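Local coordinates for protein ureidoglycolate hydrolase (Arabidopsis thaliana, PDB 4PXE) that hydrolyses (S)-ureidoglycolate to glyoxylate, ammonium and carbon dioxide as a manganese-dependent homodimeric enzyme of the peptidase M20 family, completing plant purine breakdown, at residues Leu109-Val117 against Val417-Ala425; Arg66-Phe74 against Tyr183-Val194. All coordinates share one frame; numbering follows the deposited sequence.

Overall arrangement
Both contacts lie in the part of the chain built around the strands 73-77, 129-133, 86-91, 201-209 and 389-394, with their centres about 28 Å apart and their nearest atoms about 8 Å apart, so they do not touch. Along the chain their segments alternate: 66-74, then 109-117, 183-194 and 417-425. Interaction 1 joins helix 105-120 to the C-terminal helix 410-429; interaction 2 sets the hairpin turn between strands 64-67 and 73-77 against the loop that leads from helix 174-180 to strand 201-209. Strand 129-133 links them, since it pairs with strand 73-77 and also packs against A111, I112 and I115. Neither contact touches the other subunit, so both belong to the fold of the single chain.

Interaction 1: Leu109-Val117 against Val417-Ala425; sequences LGAIEAINV and VKVLSLTLA
A buried helix-helix contact joins helix 105-120 to the C-terminal helix 410-429; the segments 109-117 and 417-425 are 300 residues apart, and their axes approach to 8.7 Å and cross at -60°. The small residues G110, A114 and S421 permit this closeness: the A114 and S421 CA atoms are 4.9 Å apart, and a CB on G110 would lie 3.4 Å from V417 CG2. In two-way knobs-into-holes packing, A114 inserts its CB among V417, L420, S421 and L424, while V417 sits among G110, E113, A114 and V117. V417 divides its methyls: CG1, anti to the backbone N (chi1 169°), lies against A114, and CG2 reaches G110 O at 3.6 Å. L420 adds its CD2, 3.8 Å from A111 CA. S421 OG meets A114 CB at 3.3 Å without bonding across the interface; its hydroxyl donates to V417 O at 3.0 Å, from above the carbonyl plane. That internal bond satisfies the buried hydroxyl. The E113 chain bends beyond CG; OE2 forms a salt bridge with R120 and accepts a hydrogen bond from D16 N. Helix 105-120 lies on strand 129-133, with helix 410-429 packed against it and helix 352-364, in the alpha/beta catalytic domain of an M20 peptidase.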
loop_
_atom_site.group_PDB
_atom_site.type_symbol
_atom_site.label_atom_id
_atom_site.label_comp_id
_atom_site.label_asym_id
_atom_site.label_seq_id
_atom_site.Cartn_x
_atom_site.Cartn_y
_atom_site.Cartn_z
ATOM N N LEU A 109 29.434 11.114 9.003
ATOM C CA LEU A 109 29.805 12.134 9.985
ATOM C C LEU A 109 31.025 11.722 10.797
ATOM O O LEU A 109 31.879 12.556 11.123
ATOM C CB LEU A 109 28.634 12.465 10.915
ATOM C CG LEU A 109 27.398 13.052 10.225
ATOM C CD1 LEU A 109 26.303 13.364 11.222
ATOM C CD2 LEU A 109 27.752 14.295 9.447
ATOM N N GLY A 110 31.133 10.431 11.088
ATOM C CA GLY A 110 32.271 9.923 11.828
ATOM C C GLY A 110 33.554 9.978 11.017
ATOM O O GLY A 110 34.634 10.175 11.571
ATOM N N ALA A 111 33.455 9.833 9.698
ATOM C CA ALA A 111 34.637 9.934 8.843
ATOM C C ALA A 111 35.121 11.376 8.797
ATOM O O ALA A 111 36.328 11.638 8.828
ATOM C CB ALA A 111 34.346 9.427 7.441
ATOM N N ILE A 112 34.187 12.312 8.722
ATOM C CA ILE A 112 34.548 13.731 8.747
ATOM C C ILE A 112 35.191 14.066 10.094
ATOM O O ILE A 112 36.223 14.742 10.146
ATOM C CB ILE A 112 33.337 14.640 8.443
ATOM C CG1 ILE A 112 32.804 14.343 7.037
ATOM C CG2 ILE A 112 33.736 16.114 8.561
ATOM C CD1 ILE A 112 31.501 15.047 6.696
ATOM N N GLU A 113 34.615 13.555 11.178
ATOM C CA GLU A 113 35.208 13.762 12.495
ATOM C C GLU A 113 36.603 13.137 12.581
ATOM O O GLU A 113 37.495 13.705 13.201
ATOM C CB GLU A 113 34.293 13.246 13.617
ATOM C CG GLU A 113 34.867 13.399 15.039
ATOM C CD GLU A 113 35.058 14.852 15.489
ATOM O OE1 GLU A 113 34.558 15.788 14.823
ATOM O OE2 GLU A 113 35.718 15.059 16.535
ATOM N N ALA A 114 36.809 11.997 11.930
ATOM C CA ALA A 114 38.129 11.378 11.895
ATOM C C ALA A 114 39.171 12.278 11.227
ATOM O O ALA A 114 40.318 12.368 11.692
ATOM C CB ALA A 114 38.060 10.033 11.182
ATOM N N ILE A 115 38.781 12.958 10.153
ATOM C CA ILE A 115 39.669 13.921 9.500
ATOM C C ILE A 115 40.013 15.053 10.462
ATOM O O ILE A 115 41.178 15.428 10.621
ATOM C CB ILE A 115 39.027 14.512 8.229
ATOM C CG1 ILE A 115 38.900 13.437 7.153
ATOM C CG2 ILE A 115 39.843 15.679 7.702
ATOM C CD1 ILE A 115 40.195 12.847 6.718
ATOM N N ASN A 116 38.994 15.600 11.108
ATOM C CA ASN A 116 39.199 16.684 12.065
ATOM C C ASN A 116 40.071 16.274 13.254
ATOM O O ASN A 116 40.927 17.048 13.701
ATOM C CB ASN A 116 37.851 17.261 12.502
ATOM C CG ASN A 116 37.181 18.056 11.382
ATOM O OD1 ASN A 116 37.856 18.766 10.633
ATOM N ND2 ASN A 116 35.868 17.934 11.261
ATOM N N VAL A 117 39.885 15.046 13.730
ATOM C CA VAL A 117 40.707 14.470 14.790
ATOM C C VAL A 117 42.182 14.415 14.367
ATOM O O VAL A 117 43.075 14.846 15.108
ATOM C CB VAL A 117 40.223 13.041 15.151
ATOM C CG1 VAL A 117 41.291 12.268 15.925
ATOM C CG2 VAL A 117 38.893 13.086 15.923
ATOM N N VAL A 417 35.440 6.243 15.781
ATOM C CA VAL A 417 36.130 7.331 15.094
ATOM C C VAL A 417 37.638 7.289 15.355
ATOM O O VAL A 417 38.437 7.493 14.434
ATOM C CB VAL A 417 35.542 8.712 15.481
ATOM C CG1 VAL A 417 36.437 9.851 14.987
ATOM C CG2 VAL A 417 34.121 8.865 14.921
ATOM N N LYS A 418 38.037 6.997 16.588
ATOM C CA LYS A 418 39.462 6.907 16.892
ATOM C C LYS A 418 40.124 5.767 16.137
ATOM O O LYS A 418 41.220 5.944 15.598
ATOM C CB LYS A 418 39.691 6.741 18.393
ATOM C CG LYS A 418 39.380 7.980 19.211
ATOM C CD LYS A 418 39.526 7.671 20.689
ATOM C CE LYS A 418 39.190 8.873 21.536
ATOM N NZ LYS A 418 39.077 8.503 22.972
ATOM N N VAL A 419 39.482 4.603 16.101
ATOM C CA VAL A 419 40.028 3.482 15.342
ATOM C C VAL A 419 40.104 3.824 13.855
ATOM O O VAL A 419 41.098 3.527 13.189
ATOM C CB VAL A 419 39.215 2.196 15.568
ATOM C CG1 VAL A 419 39.695 1.075 14.631
ATOM C CG2 VAL A 419 39.305 1.765 17.025
ATOM N N LEU A 420 39.072 4.481 13.340
ATOM C CA LEU A 420 39.086 4.917 11.948
ATOM C C LEU A 420 40.229 5.892 11.661
ATOM O O LEU A 420 40.961 5.720 10.683
ATOM C CB LEU A 420 37.747 5.539 11.570
ATOM C CG LEU A 420 37.644 6.018 10.124
ATOM C CD1 LEU A 420 37.870 4.872 9.143
ATOM C CD2 LEU A 420 36.279 6.669 9.879
ATOM N N SER A 421 40.388 6.899 12.520
ATOM C CA SER A 421 41.470 7.872 12.381
ATOM C C SER A 421 42.834 7.196 12.338
ATOM O O SER A 421 43.674 7.487 11.474
ATOM C CB SER A 421 41.449 8.849 13.552
ATOM O OG SER A 421 40.281 9.651 13.550
ATOM N N LEU A 422 43.063 6.303 13.291
ATOM C CA LEU A 422 44.376 5.689 13.436
ATOM C C LEU A 422 44.637 4.693 12.312
ATOM O O LEU A 422 45.763 4.583 11.826
ATOM C CB LEU A 422 44.489 5.024 14.814
ATOM C CG LEU A 422 45.867 4.503 15.220
ATOM C CD1 LEU A 422 46.959 5.569 15.027
ATOM C CD2 LEU A 422 45.806 4.045 16.660
ATOM N N THR A 423 43.606 3.976 11.881
ATOM C CA THR A 423 43.759 3.047 10.763
ATOM C C THR A 423 44.021 3.800 9.452
ATOM O O THR A 423 44.885 3.396 8.667
ATOM C CB THR A 423 42.520 2.124 10.607
ATOM O OG1 THR A 423 42.262 1.446 11.846
ATOM C CG2 THR A 423 42.770 1.080 9.527
ATOM N N LEU A 424 43.307 4.900 9.222
ATOM C CA LEU A 424 43.551 5.756 8.055
ATOM C C LEU A 424 44.995 6.241 8.049
ATOM O O LEU A 424 45.649 6.241 7.002
ATOM C CB LEU A 424 42.624 6.975 8.074
ATOM C CG LEU A 424 41.155 6.748 7.719
ATOM C CD1 LEU A 424 40.365 8.005 8.031
ATOM C CD2 LEU A 424 40.993 6.354 6.254
ATOM N N ALA A 425 45.460 6.684 9.212
ATOM C CA ALA A 425 46.806 7.229 9.361
ATOM C C ALA A 425 47.840 6.163 9.038
ATOM O O ALA A 425 48.797 6.416 8.288
ATOM C CB ALA A 425 47.001 7.746 10.780
#

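Interaction 2: Arg66-Phe74 against Tyr183-Val194; sequences REDAVGNIF and YAEDKDDDLSSV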
loop_
_atom_site.group_PDB
_atom_site.type_symbol
_atom_site.label_atom_id
_atom_site.label_comp_id
_atom_site.label_asym_id
_atom_site.label_seq_id
_atom_site.Cartn_x
_atom_site.Cartn_y
_atom_site.Cartn_z
ATOM N N ARG A 66 34.064 17.062 -4.389
ATOM C CA ARG A 66 33.583 16.862 -5.751
ATOM C C ARG A 66 32.455 15.850 -5.771
ATOM O O ARG A 66 32.280 15.093 -4.818
ATOM C CB ARG A 66 34.710 16.387 -6.659
ATOM C CG ARG A 66 35.412 15.146 -6.173
ATOM C CD ARG A 66 36.449 14.663 -7.174
ATOM N NE ARG A 66 35.918 13.548 -7.947
ATOM C CZ ARG A 66 36.160 12.272 -7.672
ATOM N NH1 ARG A 66 36.956 11.944 -6.657
ATOM N NH2 ARG A 66 35.619 11.329 -8.423
ATOM N N GLU A 67 31.680 15.867 -6.849
ATOM C CA GLU A 67 30.573 14.936 -7.034
ATOM C C GLU A 67 30.633 14.318 -8.412
ATOM O O GLU A 67 31.058 14.965 -9.373
ATOM C CB GLU A 67 29.233 15.646 -6.883
ATOM C CG GLU A 67 28.983 16.223 -5.518
ATOM C CD GLU A 67 27.588 16.776 -5.384
ATOM O OE1 GLU A 67 26.635 15.982 -5.222
ATOM O OE2 GLU A 67 27.433 18.006 -5.447
ATOM N N ASP A 68 30.207 13.066 -8.518
ATOM C CA ASP A 68 30.157 12.421 -9.824
ATOM C C ASP A 68 28.754 12.504 -10.430
ATOM O O ASP A 68 27.870 13.168 -9.883
ATOM C CB ASP A 68 30.720 10.986 -9.796
ATOM C CG ASP A 68 29.867 10.009 -8.977
ATOM O OD1 ASP A 68 28.687 10.305 -8.714
ATOM O OD2 ASP A 68 30.412 8.936 -8.622
ATOM N N ALA A 69 28.564 11.837 -11.564
ATOM C CA ALA A 69 27.344 11.995 -12.353
ATOM C C ALA A 69 26.054 11.594 -11.627
ATOM O O ALA A 69 24.976 12.087 -11.955
ATOM C CB ALA A 69 27.475 11.244 -13.672
ATOM N N VAL A 70 26.166 10.710 -10.640
ATOM C CA VAL A 70 24.979 10.239 -9.922
ATOM C C VAL A 70 24.900 10.765 -8.495
ATOM O O VAL A 70 23.974 10.434 -7.753
ATOM C CB VAL A 70 24.876 8.692 -9.895
ATOM C CG1 VAL A 70 24.777 8.132 -11.314
ATOM C CG2 VAL A 70 26.041 8.073 -9.147
ATOM N N GLY A 71 25.879 11.568 -8.102
ATOM C CA GLY A 71 25.805 12.212 -6.805
ATOM C C GLY A 71 26.570 11.533 -5.688
ATOM O O GLY A 71 26.336 11.847 -4.519
ATOM N N ASN A 72 27.469 10.611 -6.018
ATOM C CA ASN A 72 28.468 10.217 -5.028
ATOM C C ASN A 72 29.304 11.449 -4.734
ATOM O O ASN A 72 29.695 12.181 -5.652
ATOM C CB ASN A 72 29.369 9.078 -5.519
ATOM C CG ASN A 72 28.617 7.785 -5.786
ATOM O OD1 ASN A 72 27.849 7.292 -4.953
ATOM N ND2 ASN A 72 28.860 7.208 -6.951
ATOM N N ILE A 73 29.572 11.687 -3.456
ATOM C CA ILE A 73 30.266 12.892 -3.016
ATOM C C ILE A 73 31.609 12.510 -2.411
ATOM O O ILE A 73 31.689 11.566 -1.629
ATOM C CB ILE A 73 29.394 13.673 -2.013
ATOM C CG1 ILE A 73 28.131 14.178 -2.723
ATOM C CG2 ILE A 73 30.152 14.841 -1.414
ATOM C CD1 ILE A 73 27.033 14.690 -1.811
ATOM N N PHE A 74 32.666 13.231 -2.787
ATOM C CA PHE A 74 34.019 12.888 -2.392
ATOM C C PHE A 74 34.657 14.088 -1.707
ATOM O O PHE A 74 34.513 15.213 -2.181
ATOM C CB PHE A 74 34.855 12.508 -3.625
ATOM C CG PHE A 74 34.310 11.333 -4.399
ATOM C CD1 PHE A 74 33.296 11.508 -5.331
ATOM C CD2 PHE A 74 34.819 10.057 -4.203
ATOM C CE1 PHE A 74 32.790 10.430 -6.049
ATOM C CE2 PHE A 74 34.319 8.970 -4.920
ATOM C CZ PHE A 74 33.304 9.161 -5.842
ATOM N N TYR A 183 21.302 16.610 -10.467
ATOM C CA TYR A 183 22.212 15.795 -11.248
ATOM C C TYR A 183 21.663 15.693 -12.676
ATOM O O TYR A 183 20.920 14.773 -13.021
ATOM C CB TYR A 183 22.456 14.446 -10.553
ATOM C CG TYR A 183 22.918 14.659 -9.121
ATOM C CD1 TYR A 183 24.214 15.084 -8.852
ATOM C CD2 TYR A 183 22.047 14.496 -8.048
ATOM C CE1 TYR A 183 24.642 15.319 -7.557
ATOM C CE2 TYR A 183 22.468 14.723 -6.746
ATOM C CZ TYR A 183 23.766 15.134 -6.507
ATOM O OH TYR A 183 24.189 15.366 -5.218
ATOM N N ALA A 184 22.015 16.693 -13.485
ATOM C CA ALA A 184 21.487 16.847 -14.838
ATOM C C ALA A 184 21.939 15.705 -15.735
ATOM O O ALA A 184 23.040 15.185 -15.577
ATOM C CB ALA A 184 21.919 18.185 -15.420
ATOM N N GLU A 185 21.086 15.301 -16.669
ATOM C CA GLU A 185 21.445 14.186 -17.533
ATOM C C GLU A 185 22.401 14.632 -18.632
ATOM O O GLU A 185 22.267 15.719 -19.200
ATOM C CB GLU A 185 20.207 13.488 -18.116
ATOM C CG GLU A 185 19.659 14.092 -19.394
ATOM C CD GLU A 185 18.512 13.284 -19.970
ATOM O OE1 GLU A 185 17.348 13.707 -19.802
ATOM O OE2 GLU A 185 18.774 12.228 -20.590
ATOM N N ASP A 186 23.392 13.791 -18.890
ATOM C CA ASP A 186 24.277 13.978 -20.019
ATOM C C ASP A 186 23.998 12.824 -20.963
ATOM O O ASP A 186 24.407 11.689 -20.713
ATOM C CB ASP A 186 25.738 13.980 -19.564
ATOM C CG ASP A 186 26.706 14.230 -20.705
ATOM O OD1 ASP A 186 26.250 14.613 -21.806
ATOM O OD2 ASP A 186 27.928 14.053 -20.497
ATOM N N LYS A 187 23.285 13.119 -22.044
ATOM C CA LYS A 187 22.856 12.093 -22.987
ATOM C C LYS A 187 24.044 11.439 -23.694
ATOM O O LYS A 187 23.895 10.405 -24.346
ATOM C CB LYS A 187 21.866 12.684 -23.995
ATOM C CG LYS A 187 20.610 13.244 -23.338
ATOM C CD LYS A 187 19.997 14.384 -24.141
ATOM C CE LYS A 187 19.346 13.894 -25.427
ATOM N NZ LYS A 187 18.713 15.018 -26.188
ATOM N N ASP A 188 25.221 12.043 -23.550
ATOM C CA ASP A 188 26.454 11.463 -24.070
ATOM C C ASP A 188 27.076 10.531 -23.032
ATOM O O ASP A 188 27.919 9.693 -23.359
ATOM C CB ASP A 188 27.454 12.564 -24.439
ATOM C CG ASP A 188 26.869 13.593 -25.389
ATOM O OD1 ASP A 188 26.094 13.203 -26.291
ATOM O OD2 ASP A 188 27.183 14.794 -25.231
ATOM N N ASP A 189 26.659 10.686 -21.778
ATOM C CA ASP A 189 27.194 9.878 -20.688
ATOM C C ASP A 189 26.295 8.686 -20.392
ATOM O O ASP A 189 25.143 8.848 -19.998
ATOM C CB ASP A 189 27.374 10.729 -19.426
ATOM C CG ASP A 189 28.166 10.016 -18.338
ATOM O OD1 ASP A 189 28.762 8.953 -18.616
ATOM O OD2 ASP A 189 28.208 10.537 -17.206
ATOM N N ASP A 190 26.833 7.489 -20.588
ATOM C CA ASP A 190 26.118 6.265 -20.262
ATOM C C ASP A 190 26.380 5.867 -18.809
ATOM O O ASP A 190 26.135 4.722 -18.430
ATOM C CB ASP A 190 26.553 5.137 -21.197
ATOM C CG ASP A 190 28.038 4.844 -21.102
ATOM O OD1 ASP A 190 28.778 5.704 -20.574
ATOM O OD2 ASP A 190 28.464 3.758 -21.558
ATOM N N LEU A 191 26.898 6.822 -18.032
ATOM C CA LEU A 191 27.229 6.668 -16.603
ATOM C C LEU A 191 28.537 5.922 -16.353
ATOM O O LEU A 191 28.929 5.689 -15.203
ATOM C CB LEU A 191 26.078 6.046 -15.798
ATOM C CG LEU A 191 24.753 6.804 -15.881
ATOM C CD1 LEU A 191 23.669 6.110 -15.057
ATOM C CD2 LEU A 191 24.939 8.246 -15.436
ATOM N N SER A 192 29.222 5.572 -17.437
ATOM C CA SER A 192 30.532 4.942 -17.360
ATOM C C SER A 192 31.537 5.870 -16.685
ATOM O O SER A 192 32.549 5.414 -16.153
ATOM C CB SER A 192 31.026 4.578 -18.767
ATOM O OG SER A 192 32.238 3.851 -18.710
ATOM N N SER A 193 31.252 7.169 -16.718
ATOM C CA SER A 193 32.089 8.181 -16.082
ATOM C C SER A 193 32.230 7.942 -14.580
ATOM O O SER A 193 33.178 8.407 -13.955
ATOM C CB SER A 193 31.496 9.573 -16.308
ATOM O OG SER A 193 30.247 9.703 -15.643
ATOM N N VAL A 194 31.275 7.216 -14.010
ATOM C CA VAL A 194 31.243 6.968 -12.571
ATOM C C VAL A 194 32.229 5.870 -12.167
ATOM O O VAL A 194 32.749 5.868 -11.045
ATOM C CB VAL A 194 29.804 6.602 -12.122
ATOM C CG1 VAL A 194 29.761 6.210 -10.643
ATOM C CG2 VAL A 194 28.869 7.765 -12.381
HETATM O O HOH W 1 32.883 8.435 -9.666
HETATM O O HOH W 2 30.760 11.001 -13.171
HETATM O O HOH W 3 24.745 14.467 -13.512
#
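With CG anti to the carbonyl carbon (chi1 -54°), the Y183 side chain swings its ring across the hairpin turn, and the extended E67 chain carries its carboxylate to the phenol. Y183 OH donates to E67 OE1 at 2.5 Å, nearly along the C-O axis, with carboxylate and ring planes 87° apart; E67 OE2 is bridged to K55. G71 CA lies over one ring face, 3.8 Å from the centroid, a CH-pi contact; a side chain there would collide with the ring. The turn linking antiparallel strands 64-67 and 73-77 is a type I turn with a G1 beta bulge at G71 (G71 N to D68 O, D68 N to N72 O), plus an Asx turn: D68 OD1 accepts from V70 N and N72 N, from opposite faces of the carboxylate plane. D68 OD2 takes N72 ND2 on its syn lone pair at 2.9 Å, and a water joins OD2 to V194 O; N72 OD1 is held by T135 N. Without the carboxylate, as with an alanine here, V70 N and N72 N would probably lose their shared acceptor and N72 ND2 its partner. V194 lays CG1 3.5 Å from D68 OD2 and CG2 4.0 Å from A69 CB, and L191 CD2 packs on V70 CG1.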